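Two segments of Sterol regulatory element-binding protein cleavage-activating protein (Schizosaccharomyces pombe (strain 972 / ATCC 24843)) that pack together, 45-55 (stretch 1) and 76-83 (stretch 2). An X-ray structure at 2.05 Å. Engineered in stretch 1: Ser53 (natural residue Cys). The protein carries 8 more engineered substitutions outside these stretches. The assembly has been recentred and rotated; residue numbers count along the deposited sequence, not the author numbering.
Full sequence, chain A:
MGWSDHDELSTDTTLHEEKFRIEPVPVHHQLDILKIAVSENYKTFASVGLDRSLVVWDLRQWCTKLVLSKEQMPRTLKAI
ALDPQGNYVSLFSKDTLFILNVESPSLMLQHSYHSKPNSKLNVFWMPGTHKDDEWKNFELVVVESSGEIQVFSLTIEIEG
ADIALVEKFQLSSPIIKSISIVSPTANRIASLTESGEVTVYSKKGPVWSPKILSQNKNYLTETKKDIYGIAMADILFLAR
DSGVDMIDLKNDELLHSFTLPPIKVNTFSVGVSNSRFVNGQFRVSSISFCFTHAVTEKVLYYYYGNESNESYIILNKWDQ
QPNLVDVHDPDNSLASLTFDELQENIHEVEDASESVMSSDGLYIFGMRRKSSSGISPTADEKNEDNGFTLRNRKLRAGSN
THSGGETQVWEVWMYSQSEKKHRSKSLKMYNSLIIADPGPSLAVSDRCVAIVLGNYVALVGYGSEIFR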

# COMPACT_ATOMS: atom_id res chain seq x y z
N PHE A 45 11.12 -4.31 3.03
CA PHE A 45 10.02 -5.25 2.80
C PHE A 45 10.01 -6.23 3.96
O PHE A 45 11.09 -6.65 4.42
CB PHE A 45 10.33 -6.04 1.51
CG PHE A 45 9.25 -7.03 1.11
CD1 PHE A 45 8.15 -6.62 0.40
CD2 PHE A 45 9.38 -8.35 1.43
CE1 PHE A 45 7.18 -7.53 -0.03
CE2 PHE A 45 8.43 -9.26 1.05
CZ PHE A 45 7.34 -8.87 0.30
N ALA A 46 8.82 -6.63 4.40
CA ALA A 46 8.67 -7.68 5.40
C ALA A 46 7.64 -8.72 4.99
O ALA A 46 6.57 -8.37 4.44
CB ALA A 46 8.23 -7.07 6.71
N SER A 47 7.89 -9.99 5.33
CA SER A 47 6.96 -11.05 5.11
C SER A 47 6.77 -11.85 6.42
O SER A 47 7.73 -12.04 7.18
CB SER A 47 7.41 -11.99 3.98
OG SER A 47 8.73 -12.45 4.13
N VAL A 48 5.54 -12.29 6.64
CA VAL A 48 5.15 -13.02 7.83
C VAL A 48 4.47 -14.33 7.45
O VAL A 48 3.55 -14.34 6.65
CB VAL A 48 4.18 -12.22 8.71
CG1 VAL A 48 3.81 -13.07 9.92
CG2 VAL A 48 4.83 -10.90 9.18
N GLY A 49 5.00 -15.43 7.95
CA GLY A 49 4.51 -16.79 7.59
C GLY A 49 3.30 -17.09 8.43
O GLY A 49 3.07 -16.43 9.46
N LEU A 50 2.57 -18.12 8.02
CA LEU A 50 1.53 -18.71 8.82
C LEU A 50 1.97 -19.16 10.20
O LEU A 50 1.12 -19.21 11.08
CB LEU A 50 0.94 -19.95 8.13
CG LEU A 50 0.17 -19.78 6.83
CD1 LEU A 50 -0.14 -21.13 6.19
CD2 LEU A 50 -1.10 -18.99 7.04
N ASP A 51 3.23 -19.56 10.34
CA ASP A 51 3.87 -19.90 11.63
C ASP A 51 4.47 -18.72 12.47
O ASP A 51 5.27 -18.95 13.37
CB ASP A 51 5.00 -20.90 11.37
CG ASP A 51 6.07 -20.37 10.42
OD1 ASP A 51 5.93 -19.25 9.83
OD2 ASP A 51 7.10 -21.08 10.24
N ARG A 52 4.11 -17.48 12.11
CA ARG A 52 4.65 -16.23 12.70
C ARG A 52 6.10 -15.87 12.31
O ARG A 52 6.62 -14.86 12.75
CB ARG A 52 4.41 -16.17 14.23
CG ARG A 52 2.93 -16.28 14.53
CD ARG A 52 2.58 -16.51 16.01
NE ARG A 52 3.28 -17.67 16.48
CZ ARG A 52 2.82 -18.91 16.48
NH1 ARG A 52 1.56 -19.16 16.15
NH2 ARG A 52 3.62 -19.89 16.90
N SER A 53 6.75 -16.66 11.45
CA SER A 53 8.14 -16.38 11.08
C SER A 53 8.21 -15.02 10.36
O SER A 53 7.29 -14.63 9.63
CB SER A 53 8.73 -17.45 10.14
OG SER A 53 7.83 -17.86 9.13
N LEU A 54 9.31 -14.33 10.54
CA LEU A 54 9.48 -13.02 9.98
C LEU A 54 10.77 -12.92 9.19
O LEU A 54 11.83 -13.24 9.68
CB LEU A 54 9.54 -12.04 11.11
CG LEU A 54 9.40 -10.52 11.04
CD1 LEU A 54 10.62 -9.76 11.39
CD2 LEU A 54 8.64 -9.88 9.91
N VAL A 55 10.67 -12.32 8.03
CA VAL A 55 11.84 -11.97 7.24
C VAL A 55 11.72 -10.48 6.88
O VAL A 55 10.66 -10.01 6.32
CB VAL A 55 11.92 -12.82 5.94
CG1 VAL A 55 13.10 -12.37 5.09
CG2 VAL A 55 11.97 -14.34 6.24
N THR A 76 1.82 -15.47 19.61
CA THR A 76 0.74 -14.74 18.97
C THR A 76 1.31 -13.55 18.22
O THR A 76 2.28 -12.91 18.67
CB THR A 76 -0.31 -14.22 19.97
OG1 THR A 76 0.32 -13.37 20.95
CG2 THR A 76 -1.03 -15.37 20.65
N LEU A 77 0.67 -13.20 17.11
CA LEU A 77 1.13 -12.02 16.35
C LEU A 77 -0.11 -11.43 15.76
O LEU A 77 -0.71 -12.03 14.88
CB LEU A 77 2.07 -12.45 15.24
CG LEU A 77 3.28 -11.65 14.73
CD1 LEU A 77 3.38 -11.71 13.21
CD2 LEU A 77 3.43 -10.24 15.23
N LYS A 78 -0.53 -10.28 16.29
CA LYS A 78 -1.71 -9.64 15.81
C LYS A 78 -1.40 -8.56 14.74
O LYS A 78 -2.29 -8.21 14.00
CB LYS A 78 -2.40 -8.92 16.97
CG LYS A 78 -3.09 -9.72 18.06
CD LYS A 78 -4.04 -8.78 18.83
CE LYS A 78 -5.32 -9.42 19.33
NZ LYS A 78 -6.41 -8.41 19.45
N ALA A 79 -0.22 -7.93 14.75
CA ALA A 79 0.04 -6.87 13.75
C ALA A 79 1.52 -6.63 13.61
O ALA A 79 2.30 -6.93 14.52
CB ALA A 79 -0.60 -5.55 14.15
N ILE A 80 1.87 -6.12 12.44
CA ILE A 80 3.20 -5.67 12.12
C ILE A 80 3.14 -4.34 11.43
O ILE A 80 2.19 -4.07 10.74
CB ILE A 80 3.94 -6.68 11.22
CG1 ILE A 80 5.34 -6.15 10.92
CG2 ILE A 80 3.20 -6.91 9.88
CD1 ILE A 80 6.15 -7.09 10.06
N ALA A 81 4.16 -3.51 11.62
CA ALA A 81 4.22 -2.27 10.88
C ALA A 81 5.62 -1.74 10.87
O ALA A 81 6.45 -2.09 11.73
CB ALA A 81 3.24 -1.27 11.43
N LEU A 82 5.94 -1.01 9.80
CA LEU A 82 7.26 -0.42 9.64
C LEU A 82 7.17 1.03 9.75
O LEU A 82 6.16 1.62 9.32
CB LEU A 82 7.80 -0.72 8.25
CG LEU A 82 8.24 -2.14 7.92
CD1 LEU A 82 7.12 -2.86 7.24
CD2 LEU A 82 9.38 -2.08 6.93
N ASP A 83 8.24 1.66 10.24
CA ASP A 83 8.23 3.11 10.21
C ASP A 83 8.39 3.55 8.72
O ASP A 83 8.82 2.76 7.86
CB ASP A 83 9.33 3.69 11.11
CG ASP A 83 10.69 3.76 10.45
OD1 ASP A 83 11.35 2.72 10.28
OD2 ASP A 83 11.08 4.88 10.09

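The contact is mostly between apolar side chains. At one end Arg52 packs against the backbone N atoms of Thr76 and Leu77. No hydrogen bond crosses between the stretches. Strand 45-49 and strand 79-82 run nearly antiparallel, at 171°, and their axes come no closer than 8.8 Å. That spacing is too wide for backbone pairing, so the strands face each other across a layer of side chains. The buried surface is modest, 337 Å² with both sides summed.

The apolar contacts centre on Ile80. Its side chain is fully extended, with chi1 and chi2 both t, and this carries CD1 in among three residues of stretch 1. Ile80 CD1 lies 3.7 Å from Leu54 CD2, 3.9 Å from Ala46 CB and 4.1 Å from Val48 CG2. All three are van der Waals distances. Ala46, Val48 and Leu54 all point their CA-to-CB bonds toward stretch 2, as the alternation of a strand allows. Phe45 and Ser47, on strand 45-49, point away.

Val48 also meets Leu77. Val48 CG1 is 3.6 Å from Leu77 CD1. Val48 CG2, the methyl nearest Ile80, is also 4.4 Å from Leu77 CD1. Leu77 lies just before strand 79-82, and both its chi angles are off the usual wells. Ala46 makes a looser contact with Leu82, with 4.4 Å between Ala46 CB and Leu82 CD1.

The closest approaches of Arg52 are by its CG and CD. Arg52 CD is 3.8 Å from Thr76 N and 4.0 Å from Leu77 N. Arg52 CG is 4.0 Å from Leu77 CB. Arg52 NE also lies near, 4.1 Å from Thr76 N. These are packing contacts. Here the backbones are nearer than along the strands, with Arg52 CA 6.6 Å from Leu77 CA. Arg52 NE is hydrogen-bonded to a residue just outside the stretches.

Within stretch 1, backbone hydrogen bonds pair strand 45-49 with strand 54-55. Ser47 and Val55 pair in both directions, with Ser47 N to Val55 O at 2.9 Å and Val55 N to Ser47 O at 3.1 Å. A type I turn from Gly49 to Arg52 lies between these strands. It is closed by Arg52 N to Gly49 O at 3.0 Å, and Gly49 N bonds Ser53 O at 3.0 Å. Arg52 has a positive phi of 72°.

Asp51 OD1 accepts two bonds from the engineered Ser53. One is from Ser53 OG to Asp51 OD1, very short at 2.5 Å. The other is from Ser53 N to Asp51 OD1 at 3.2 Å. Neither residue touches stretch 2.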